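Local atomic coordinates of hydrogenase maturation factor (PDB entry 3VTH), a protein that probably transfers the carbamoyl group of carbamoyl phosphate to the C-terminal cysteine of HypE, at the expense of ATP, during [NiFe]-hydrogenase maturation. Residues G24-V29 with P150-K155; C139-S144 with N358-V363; R169-P174 with R178-P183. One frame throughout, in Å; residues are numbered along the deposited sequence.

Interaction 1: G24-V29 with P150-K155. With PO4 (phosphate ion), chain E.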
loop_
_atom_site.group_PDB
_atom_site.type_symbol
_atom_site.label_atom_id
_atom_site.label_comp_id
_atom_site.label_asym_id
_atom_site.label_seq_id
_atom_site.Cartn_x
_atom_site.Cartn_y
_atom_site.Cartn_z
ATOM N N GLY A 24 -17.395 9.952 -14.413
ATOM C CA GLY A 24 -18.404 10.874 -14.950
ATOM C C GLY A 24 -17.851 11.811 -16.010
ATOM O O GLY A 24 -18.356 12.928 -16.189
ATOM N N PHE A 25 -16.839 11.352 -16.743
ATOM C CA PHE A 25 -16.292 12.155 -17.830
ATOM C C PHE A 25 -17.254 12.309 -19.018
ATOM O O PHE A 25 -17.317 13.371 -19.630
ATOM C CB PHE A 25 -14.944 11.608 -18.289
ATOM C CG PHE A 25 -13.855 12.648 -18.373
ATOM C CD1 PHE A 25 -12.591 12.386 -17.845
ATOM C CD2 PHE A 25 -14.088 13.884 -18.987
ATOM C CE1 PHE A 25 -11.556 13.337 -17.935
ATOM C CE2 PHE A 25 -13.064 14.848 -19.089
ATOM C CZ PHE A 25 -11.801 14.575 -18.561
ATOM N N ARG A 26 -17.998 11.262 -19.346
ATOM C CA ARG A 26 -18.975 11.350 -20.436
ATOM C C ARG A 26 -20.079 12.372 -20.146
ATOM O O ARG A 26 -20.272 13.275 -20.953
ATOM C CB ARG A 26 -19.510 9.969 -20.843
ATOM C CG ARG A 26 -18.455 9.138 -21.611
ATOM C CD ARG A 26 -18.872 7.698 -21.778
ATOM N NE ARG A 26 -18.827 6.962 -20.501
ATOM C CZ ARG A 26 -19.187 5.687 -20.350
ATOM N NH1 ARG A 26 -19.621 4.974 -21.397
ATOM N NH2 ARG A 26 -19.095 5.115 -19.146
ATOM N N PRO A 27 -20.759 12.283 -18.976
ATOM C CA PRO A 27 -21.757 13.329 -18.696
ATOM C C PRO A 27 -21.171 14.745 -18.567
ATOM O O PRO A 27 -21.806 15.699 -19.013
ATOM C CB PRO A 27 -22.402 12.884 -17.366
ATOM C CG PRO A 27 -21.500 11.831 -16.803
ATOM C CD PRO A 27 -20.846 11.177 -17.995
ATOM N N PHE A 28 -19.985 14.869 -17.968
ATOM C CA PHE A 28 -19.272 16.141 -17.897
ATOM C C PHE A 28 -19.076 16.750 -19.311
ATOM O O PHE A 28 -19.415 17.902 -19.549
ATOM C CB PHE A 28 -17.920 15.937 -17.181
ATOM C CG PHE A 28 -17.038 17.164 -17.152
ATOM C CD1 PHE A 28 -15.829 17.176 -17.825
ATOM C CD2 PHE A 28 -17.426 18.304 -16.456
ATOM C CE1 PHE A 28 -15.002 18.307 -17.811
ATOM C CE2 PHE A 28 -16.607 19.444 -16.438
ATOM C CZ PHE A 28 -15.386 19.434 -17.112
ATOM N N VAL A 29 -18.564 15.954 -20.244
ATOM C CA VAL A 29 -18.304 16.444 -21.608
ATOM C C VAL A 29 -19.606 16.830 -22.285
ATOM O O VAL A 29 -19.685 17.869 -22.937
ATOM C CB VAL A 29 -17.494 15.400 -22.428
ATOM C CG1 VAL A 29 -17.577 15.647 -23.947
ATOM C CG2 VAL A 29 -16.029 15.403 -21.948
ATOM N N PRO A 150 -13.722 -1.142 -22.082
ATOM C CA PRO A 150 -14.022 0.197 -21.585
ATOM C C PRO A 150 -15.068 0.141 -20.479
ATOM O O PRO A 150 -16.013 -0.661 -20.556
ATOM C CB PRO A 150 -14.601 0.916 -22.806
ATOM C CG PRO A 150 -14.101 0.192 -23.972
ATOM C CD PRO A 150 -13.945 -1.247 -23.535
ATOM N N TYR A 151 -14.882 0.975 -19.461
ATOM C CA TYR A 151 -15.793 1.013 -18.315
ATOM C C TYR A 151 -17.223 1.320 -18.772
ATOM O O TYR A 151 -17.459 2.280 -19.501
ATOM C CB TYR A 151 -15.313 2.043 -17.293
ATOM C CG TYR A 151 -16.255 2.286 -16.129
ATOM C CD1 TYR A 151 -17.136 3.366 -16.141
ATOM C CD2 TYR A 151 -16.251 1.446 -15.016
ATOM C CE1 TYR A 151 -18.004 3.606 -15.067
ATOM C CE2 TYR A 151 -17.103 1.679 -13.926
ATOM C CZ TYR A 151 -17.967 2.763 -13.963
ATOM O OH TYR A 151 -18.806 3.013 -12.903
ATOM N N ASP A 152 -18.153 0.453 -18.371
ATOM C CA ASP A 152 -19.582 0.630 -18.571
ATOM C C ASP A 152 -20.257 -0.292 -17.565
ATOM O O ASP A 152 -19.660 -1.262 -17.139
ATOM C CB ASP A 152 -19.998 0.190 -19.983
ATOM C CG ASP A 152 -19.894 1.308 -20.999
ATOM O OD1 ASP A 152 -20.353 2.439 -20.718
ATOM O OD2 ASP A 152 -19.354 1.050 -22.088
ATOM N N ARG A 153 -21.509 -0.013 -17.223
ATOM C CA ARG A 153 -22.258 -0.851 -16.275
ATOM C C ARG A 153 -22.212 -2.343 -16.636
ATOM O O ARG A 153 -22.066 -3.191 -15.755
ATOM C CB ARG A 153 -23.725 -0.393 -16.204
ATOM C CG ARG A 153 -24.520 -0.953 -14.991
ATOM C CD ARG A 153 -25.992 -0.600 -15.206
ATOM N NE ARG A 153 -26.878 -0.946 -14.096
ATOM C CZ ARG A 153 -27.222 -0.110 -13.114
ATOM N NH1 ARG A 153 -26.708 1.123 -13.055
ATOM N NH2 ARG A 153 -28.074 -0.509 -12.179
ATOM N N ALA A 154 -22.358 -2.652 -17.928
ATOM C CA ALA A 154 -22.371 -4.024 -18.422
ATOM C C ALA A 154 -21.062 -4.780 -18.158
ATOM O O ALA A 154 -21.037 -6.010 -18.221
ATOM C CB ALA A 154 -22.710 -4.056 -19.939
ATOM N N LYS A 155 -19.978 -4.054 -17.889
ATOM C CA LYS A 155 -18.689 -4.699 -17.575
ATOM C C LYS A 155 -18.318 -4.558 -16.093
ATOM O O LYS A 155 -17.126 -4.543 -15.726
ATOM C CB LYS A 155 -17.568 -4.150 -18.472
ATOM C CG LYS A 155 -17.783 -4.442 -19.960
ATOM C CD LYS A 155 -16.546 -4.141 -20.775
ATOM C CE LYS A 155 -16.832 -4.316 -22.280
ATOM N NZ LYS A 155 -16.969 -5.746 -22.654
HETATM P P PO4 E . -17.488 7.776 -17.179
HETATM O O1 PO4 E . -18.141 7.652 -15.829
HETATM O O2 PO4 E . -16.243 8.621 -17.084
HETATM O O3 PO4 E . -17.086 6.403 -17.639
HETATM O O4 PO4 E . -18.453 8.413 -18.160
#

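Interaction 2: C139-S144 with N358-V363. With ZN (zinc ion), chain C.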
loop_
_atom_site.group_PDB
_atom_site.type_symbol
_atom_site.label_atom_id
_atom_site.label_comp_id
_atom_site.label_asym_id
_atom_site.label_seq_id
_atom_site.Cartn_x
_atom_site.Cartn_y
_atom_site.Cartn_z
ATOM N N CYS A 139 -17.872 8.771 -6.577
ATOM C CA CYS A 139 -17.582 7.915 -5.408
ATOM C C CYS A 139 -18.038 6.471 -5.607
ATOM O O CYS A 139 -18.747 6.162 -6.571
ATOM C CB CYS A 139 -18.233 8.491 -4.140
ATOM S SG CYS A 139 -20.038 8.205 -3.938
ATOM N N GLY A 140 -17.623 5.588 -4.699
ATOM C CA GLY A 140 -18.066 4.190 -4.713
ATOM C C GLY A 140 -17.021 3.224 -5.263
ATOM O O GLY A 140 -15.906 3.626 -5.623
ATOM N N PRO A 141 -17.366 1.934 -5.315
ATOM C CA PRO A 141 -16.457 0.933 -5.845
ATOM C C PRO A 141 -16.181 1.162 -7.316
ATOM O O PRO A 141 -17.059 1.655 -8.048
ATOM C CB PRO A 141 -17.225 -0.382 -5.663
ATOM C CG PRO A 141 -18.620 -0.006 -5.493
ATOM C CD PRO A 141 -18.626 1.337 -4.840
ATOM N N ARG A 142 -14.954 0.850 -7.723
ATOM C CA ARG A 142 -14.560 0.897 -9.115
ATOM C C ARG A 142 -13.804 -0.397 -9.379
ATOM O O ARG A 142 -14.411 -1.404 -9.717
ATOM C CB ARG A 142 -13.725 2.156 -9.436
ATOM C CG ARG A 142 -14.498 3.501 -9.361
ATOM C CD ARG A 142 -15.666 3.579 -10.375
ATOM N NE ARG A 142 -16.259 4.922 -10.355
ATOM C CZ ARG A 142 -17.235 5.315 -9.541
ATOM N NH1 ARG A 142 -17.761 4.474 -8.661
ATOM N NH2 ARG A 142 -17.680 6.571 -9.596
ATOM N N PHE A 143 -12.484 -0.378 -9.188
ATOM C CA PHE A 143 -11.659 -1.578 -9.364
ATOM C C PHE A 143 -12.312 -2.864 -8.851
ATOM O O PHE A 143 -12.418 -3.862 -9.592
ATOM C CB PHE A 143 -10.297 -1.392 -8.679
ATOM C CG PHE A 143 -9.435 -2.618 -8.733
ATOM C CD1 PHE A 143 -9.053 -3.262 -7.567
ATOM C CD2 PHE A 143 -9.037 -3.151 -9.959
ATOM C CE1 PHE A 143 -8.250 -4.418 -7.622
ATOM C CE2 PHE A 143 -8.238 -4.310 -10.022
ATOM C CZ PHE A 143 -7.844 -4.939 -8.858
ATOM N N SER A 144 -12.775 -2.843 -7.601
ATOM C CA SER A 144 -13.334 -4.043 -6.985
ATOM C C SER A 144 -14.474 -4.692 -7.783
ATOM O O SER A 144 -14.658 -5.897 -7.685
ATOM C CB SER A 144 -13.830 -3.768 -5.557
ATOM O OG SER A 144 -14.806 -2.727 -5.571
ATOM N N ASN A 358 -23.950 -9.143 1.252
ATOM C CA ASN A 358 -24.730 -8.459 0.227
ATOM C C ASN A 358 -24.610 -9.197 -1.104
ATOM O O ASN A 358 -23.745 -10.066 -1.259
ATOM C CB ASN A 358 -24.338 -6.969 0.108
ATOM C CG ASN A 358 -22.982 -6.758 -0.528
ATOM O OD1 ASN A 358 -22.750 -7.139 -1.691
ATOM N ND2 ASN A 358 -22.082 -6.109 0.211
ATOM N N ASN A 359 -25.472 -8.868 -2.062
ATOM C CA ASN A 359 -25.474 -9.605 -3.317
ATOM C C ASN A 359 -24.810 -8.861 -4.471
ATOM O O ASN A 359 -25.089 -9.161 -5.613
ATOM C CB ASN A 359 -26.907 -10.049 -3.683
ATOM C CG ASN A 359 -27.858 -8.873 -3.843
ATOM O OD1 ASN A 359 -27.530 -7.731 -3.492
ATOM N ND2 ASN A 359 -29.027 -9.135 -4.390
ATOM N N ARG A 360 -23.927 -7.899 -4.188
ATOM C CA ARG A 360 -23.114 -7.292 -5.254
ATOM C C ARG A 360 -21.779 -8.031 -5.321
ATOM O O ARG A 360 -20.971 -7.949 -4.386
ATOM C CB ARG A 360 -22.886 -5.779 -5.027
ATOM C CG ARG A 360 -22.094 -5.080 -6.174
ATOM C CD ARG A 360 -21.900 -3.563 -5.955
ATOM N NE ARG A 360 -21.247 -3.269 -4.672
ATOM C CZ ARG A 360 -21.340 -2.107 -4.027
ATOM N NH1 ARG A 360 -22.045 -1.115 -4.542
ATOM N NH2 ARG A 360 -20.722 -1.929 -2.863
ATOM N N ASP A 361 -21.542 -8.753 -6.411
ATOM C CA ASP A 361 -20.273 -9.495 -6.573
ATOM C C ASP A 361 -19.046 -8.614 -6.412
ATOM O O ASP A 361 -19.000 -7.488 -6.911
ATOM C CB ASP A 361 -20.195 -10.186 -7.929
ATOM C CG ASP A 361 -21.123 -11.382 -8.033
ATOM O OD1 ASP A 361 -21.117 -12.012 -9.109
ATOM O OD2 ASP A 361 -21.850 -11.706 -7.050
ATOM N N ILE A 362 -18.063 -9.122 -5.673
ATOM C CA ILE A 362 -16.744 -8.496 -5.631
ATOM C C ILE A 362 -15.943 -9.259 -6.670
ATOM O O ILE A 362 -15.770 -10.477 -6.553
ATOM C CB ILE A 362 -16.074 -8.596 -4.240
ATOM C CG1 ILE A 362 -16.877 -7.797 -3.205
ATOM C CG2 ILE A 362 -14.573 -8.112 -4.303
ATOM C CD1 ILE A 362 -16.450 -8.060 -1.725
ATOM N N VAL A 363 -15.503 -8.551 -7.708
ATOM C CA VAL A 363 -14.724 -9.162 -8.769
ATOM C C VAL A 363 -13.255 -9.265 -8.378
ATOM O O VAL A 363 -12.626 -10.306 -8.566
ATOM C CB VAL A 363 -14.860 -8.368 -10.109
ATOM C CG1 VAL A 363 -14.025 -9.023 -11.196
ATOM C CG2 VAL A 363 -16.370 -8.298 -10.521
HETATM ZN ZN ZN C . -21.243 10.075 -4.546
#

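Interaction 3: R169-P174 with R178-P183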
loop_
_atom_site.group_PDB
_atom_site.type_symbol
_atom_site.label_atom_id
_atom_site.label_comp_id
_atom_site.label_asym_id
_atom_site.label_seq_id
_atom_site.Cartn_x
_atom_site.Cartn_y
_atom_site.Cartn_z
ATOM N N ARG A 169 -34.666 7.128 -15.564
ATOM C CA ARG A 169 -35.050 8.511 -15.794
ATOM C C ARG A 169 -33.955 9.461 -15.349
ATOM O O ARG A 169 -33.600 10.362 -16.041
ATOM C CB ARG A 169 -36.384 8.853 -15.115
ATOM C CG ARG A 169 -37.590 8.270 -15.847
ATOM C CD ARG A 169 -38.998 8.715 -15.369
ATOM N NE ARG A 169 -39.076 9.043 -13.950
ATOM C CZ ARG A 169 -39.795 8.387 -13.036
ATOM N NH1 ARG A 169 -40.550 7.353 -13.360
ATOM N NH2 ARG A 169 -39.761 8.785 -11.784
ATOM N N GLU A 170 -33.397 9.217 -14.186
ATOM C CA GLU A 170 -32.276 10.000 -13.686
ATOM C C GLU A 170 -31.070 9.893 -14.617
ATOM O O GLU A 170 -30.433 10.901 -14.941
ATOM C CB GLU A 170 -31.865 9.519 -12.293
ATOM C CG GLU A 170 -32.866 9.821 -11.183
ATOM C CD GLU A 170 -32.369 9.287 -9.835
ATOM O OE1 GLU A 170 -31.766 8.199 -9.807
ATOM O OE2 GLU A 170 -32.566 9.957 -8.806
ATOM N N TYR A 171 -30.769 8.662 -15.031
ATOM C CA TYR A 171 -29.666 8.358 -15.949
ATOM C C TYR A 171 -29.790 9.142 -17.263
ATOM O O TYR A 171 -28.786 9.605 -17.818
ATOM C CB TYR A 171 -29.640 6.852 -16.233
ATOM C CG TYR A 171 -28.500 6.379 -17.114
ATOM C CD1 TYR A 171 -28.604 6.400 -18.515
ATOM C CD2 TYR A 171 -27.320 5.902 -16.553
ATOM C CE1 TYR A 171 -27.544 5.946 -19.320
ATOM C CE2 TYR A 171 -26.270 5.446 -17.352
ATOM C CZ TYR A 171 -26.385 5.472 -18.719
ATOM O OH TYR A 171 -25.323 5.035 -19.486
ATOM N N HIS A 172 -31.019 9.275 -17.757
ATOM C CA HIS A 172 -31.268 9.957 -19.028
ATOM C C HIS A 172 -31.609 11.448 -18.900
ATOM O O HIS A 172 -31.911 12.098 -19.901
ATOM C CB HIS A 172 -32.347 9.207 -19.851
ATOM C CG HIS A 172 -31.875 7.884 -20.374
ATOM N ND1 HIS A 172 -32.227 6.686 -19.794
ATOM C CD2 HIS A 172 -31.040 7.574 -21.394
ATOM C CE1 HIS A 172 -31.644 5.693 -20.442
ATOM N NE2 HIS A 172 -30.917 6.205 -21.417
ATOM N N ASP A 173 -31.557 11.983 -17.682
ATOM C CA ASP A 173 -31.923 13.381 -17.409
ATOM C C ASP A 173 -30.678 14.268 -17.260
ATOM O O ASP A 173 -29.981 14.180 -16.240
ATOM C CB ASP A 173 -32.780 13.443 -16.129
ATOM C CG ASP A 173 -33.213 14.863 -15.757
ATOM O OD1 ASP A 173 -32.957 15.815 -16.525
ATOM O OD2 ASP A 173 -33.807 15.021 -14.667
ATOM N N PRO A 174 -30.409 15.143 -18.259
ATOM C CA PRO A 174 -29.182 15.964 -18.256
ATOM C C PRO A 174 -29.068 16.914 -17.063
ATOM O O PRO A 174 -27.957 17.309 -16.716
ATOM C CB PRO A 174 -29.263 16.767 -19.568
ATOM C CG PRO A 174 -30.357 16.147 -20.361
ATOM C CD PRO A 174 -31.295 15.488 -19.385
ATOM N N ARG A 178 -26.965 12.415 -11.515
ATOM C CA ARG A 178 -26.682 11.030 -11.927
ATOM C C ARG A 178 -26.923 10.767 -13.423
ATOM O O ARG A 178 -27.045 9.608 -13.839
ATOM C CB ARG A 178 -27.468 10.022 -11.073
ATOM C CG ARG A 178 -26.897 9.861 -9.685
ATOM C CD ARG A 178 -27.708 8.872 -8.848
ATOM N NE ARG A 178 -27.090 8.700 -7.536
ATOM C CZ ARG A 178 -27.350 9.472 -6.486
ATOM N NH1 ARG A 178 -28.228 10.477 -6.586
ATOM N NH2 ARG A 178 -26.724 9.240 -5.339
ATOM N N PHE A 179 -26.981 11.837 -14.217
ATOM C CA PHE A 179 -26.988 11.732 -15.683
ATOM C C PHE A 179 -25.833 10.843 -16.150
ATOM O O PHE A 179 -24.667 11.111 -15.837
ATOM C CB PHE A 179 -26.854 13.132 -16.291
ATOM C CG PHE A 179 -26.933 13.174 -17.793
ATOM C CD1 PHE A 179 -25.873 13.687 -18.534
ATOM C CD2 PHE A 179 -28.079 12.748 -18.466
ATOM C CE1 PHE A 179 -25.945 13.761 -19.938
ATOM C CE2 PHE A 179 -28.168 12.818 -19.865
ATOM C CZ PHE A 179 -27.095 13.320 -20.598
ATOM N N HIS A 180 -26.166 9.775 -16.872
ATOM C CA HIS A 180 -25.174 8.793 -17.333
ATOM C C HIS A 180 -24.205 8.291 -16.257
ATOM O O HIS A 180 -23.014 8.061 -16.526
ATOM C CB HIS A 180 -24.427 9.327 -18.562
ATOM C CG HIS A 180 -25.186 9.138 -19.836
ATOM N ND1 HIS A 180 -24.765 8.281 -20.831
ATOM C CD2 HIS A 180 -26.370 9.653 -20.257
ATOM C CE1 HIS A 180 -25.634 8.309 -21.828
ATOM N NE2 HIS A 180 -26.618 9.131 -21.503
ATOM N N ALA A 181 -24.718 8.118 -15.039
ATOM C CA ALA A 181 -23.940 7.518 -13.968
ATOM C C ALA A 181 -24.012 6.006 -14.104
ATOM O O ALA A 181 -25.050 5.407 -13.832
ATOM C CB ALA A 181 -24.453 7.969 -12.585
ATOM N N GLN A 182 -22.907 5.391 -14.524
ATOM C CA GLN A 182 -22.894 3.948 -14.794
ATOM C C GLN A 182 -23.369 3.063 -13.629
ATOM O O GLN A 182 -24.043 2.076 -13.875
ATOM C CB GLN A 182 -21.525 3.476 -15.320
ATOM C CG GLN A 182 -21.179 4.024 -16.720
ATOM C CD GLN A 182 -22.265 3.720 -17.742
ATOM O OE1 GLN A 182 -22.646 2.558 -17.955
ATOM N NE2 GLN A 182 -22.777 4.766 -18.371
ATOM N N PRO A 183 -23.028 3.410 -12.371
ATOM C CA PRO A 183 -23.489 2.553 -11.279
ATOM C C PRO A 183 -24.855 2.907 -10.646
ATOM O O PRO A 183 -25.208 2.329 -9.622
ATOM C CB PRO A 183 -22.395 2.714 -10.235
ATOM C CG PRO A 183 -21.870 4.099 -10.439
ATOM C CD PRO A 183 -22.081 4.441 -11.903
HETATM O O HOH W 1 -29.957 11.478 -8.692
HETATM O O HOH W 2 -24.312 1.733 -19.708
#

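Interaction 1: G24-V29 with P150-K155
The guanidinium of Arg26 is met edge-on by two anionic partners, the carboxylate of Asp152 and a bound phosphate ion, and Tyr151 presents the edge of its ring to the same phosphate, with CD1 of Tyr151 3.4 Å from phosphate O3. Asp152 OD1 takes NH1 of Arg26 at 2.7 Å in a nearly straight salt bridge (168° at the hydrogen). It lies almost exactly in the guanidinium plane and is approached on its syn side, although the carboxylate itself is turned 47° from that plane. A second bond from NH2 of Arg26 to the same OD1 is weak.

This arrangement illustrates how an acylphosphatase module cradles an anion at the start of a helix. Gly24, with its positive phi, is the N-cap, and successive backbone nitrogens point inward: Gly24 N reaches phosphate O1 and Phe25 N reaches O2, each at 2.8 Å. Arg26 then closes over the ion with its own side chain. The bend at chi3 (-71°) turns the chain back, so that NE of Arg26 donates to phosphate O4 at 2.8 Å, an oxygen also gripped by Arg26 N at 3.1 Å, while NH2 of Arg26 reaches O3 at 2.8 Å. Every phosphate oxygen thus has a donor, and Gly22 and Val23 add further backbone N-H groups. Asp152, in the second shell, helps to fix the rotation of the guanidinium together with the phosphate, and is itself held through OD2 by Ser98. Arg26 is a predicted active-site residue, as is Asn44, which it touches; the phosphate, probably from the crystallisation liquor, is consistent with a site for a substrate's phosphoryl group.

Helix 25-35 packs on the acylphosphatase sheet, where Phe25 and Val29 rest on Leu49 of strand 48-55 and Val29 also meets Val42 of strand 39-45; Phe25 and Phe28 lie against Ile67 of helix 57-69.

Interaction 2: C139-S144 with N358-V363
Arg360 reaches Pro141 because its CG stands trans to the backbone nitrogen (chi1 -177°) and the otherwise extended chain bends at chi3 (56°), bringing one face of the guanidinium against the proline ring. The contact joins the end of the first Cys4 zinc finger to the loop that follows strand 354-358 in the YrdC-like (telomere recombination family) region. Pro141 CG sits 3.6 Å above the guanidinium plane, displaced toward its rim, with Arg360 NH1 3.7 Å from Pro141 CG; this is apolar cover of a flat cation.

Bonds within the finger end hold its shape. Cys139 SG binds zinc at 2.3 Å together with Cys114, Cys117 and Cys136, and Arg142 folds back so that its NH1 donates to both Cys139 O (2.9 Å) and Pro141 O (3.0 Å). In the 358-363 segment, Asn358 makes an Asx turn, its OD1 accepting the backbone N of Arg360 in the carbonyl plane. Ser144, whose hydroxyl is paired with Asp110, meets the other segment through its carbonyl oxygen.

The polar link between the segments is a single backbone hydrogen bond: Val363 N donates to Ser144 O at 2.8 Å, and Val363 CB lies 3.5 Å from that same oxygen.

Interaction 3: R169-P174 with R178-P183
Tyr171 and His180 lay their rings face to face, centroids 4.5 Å apart and planes inclined by 26°. The stack continues into the backbone, since His180 CA also sits over the same tyrosine, 3.7 Å from the Tyr171 ring centroid, in a CH-pi contact. A second CH-pi contact covers one face of Phe179: Pro174 CA lies 3.6 Å from the Phe179 ring centroid, while His180 CD2 lies over the opposite face. The ring is thereby sandwiched between the two, and it adds packing on Pro27 and Phe30 of helix 25-35.

Two hydrogen bonds fasten the segments. His180 N donates to a lone pair of Tyr171 O at 2.8 Å, almost straight at 168°. Gln182 bends at chi2 (-54°), which carries NE2 back to Tyr171 OH, also at 2.8 Å, with amide and ring nearly perpendicular. In the fold, these contacts close a turn within the second Cys4 zinc finger, pinning the end of helix 165-171 to the chain that leads on to Cys186 and Cys189.

Glu170 OE2 and Arg178 NH1 stand 4.9 Å apart, bridged by a water that accepts from Arg178 NH1 at 2.9 Å and reaches Glu170 OE2 weakly; each residue has a direct salt bridge of its own, Glu170 with Arg128 and Arg178 with Glu120.

How the interactions relate
The three contacts lie on the same side of the chain's centre and run from the acylphosphatase domain through the fingers to the YrdC-like region. Interaction 1 ties the acylphosphatase helix 25-35 to the loop between the fingers, and interaction 3, whose centre is 10 Å away, follows it along the chain within the second finger. They touch directly: Gln182 OE1 probably accepts from Arg153 N at 2.9 Å, and Gln182 also packs against Arg26. Interaction 2, centred about 16 Å from interaction 1 and 19 Å from interaction 3, spans the second finger in sequence and joins the first finger to the YrdC-like region. The fingers thus appear to connect the acylphosphatase pocket with the YrdC-like region.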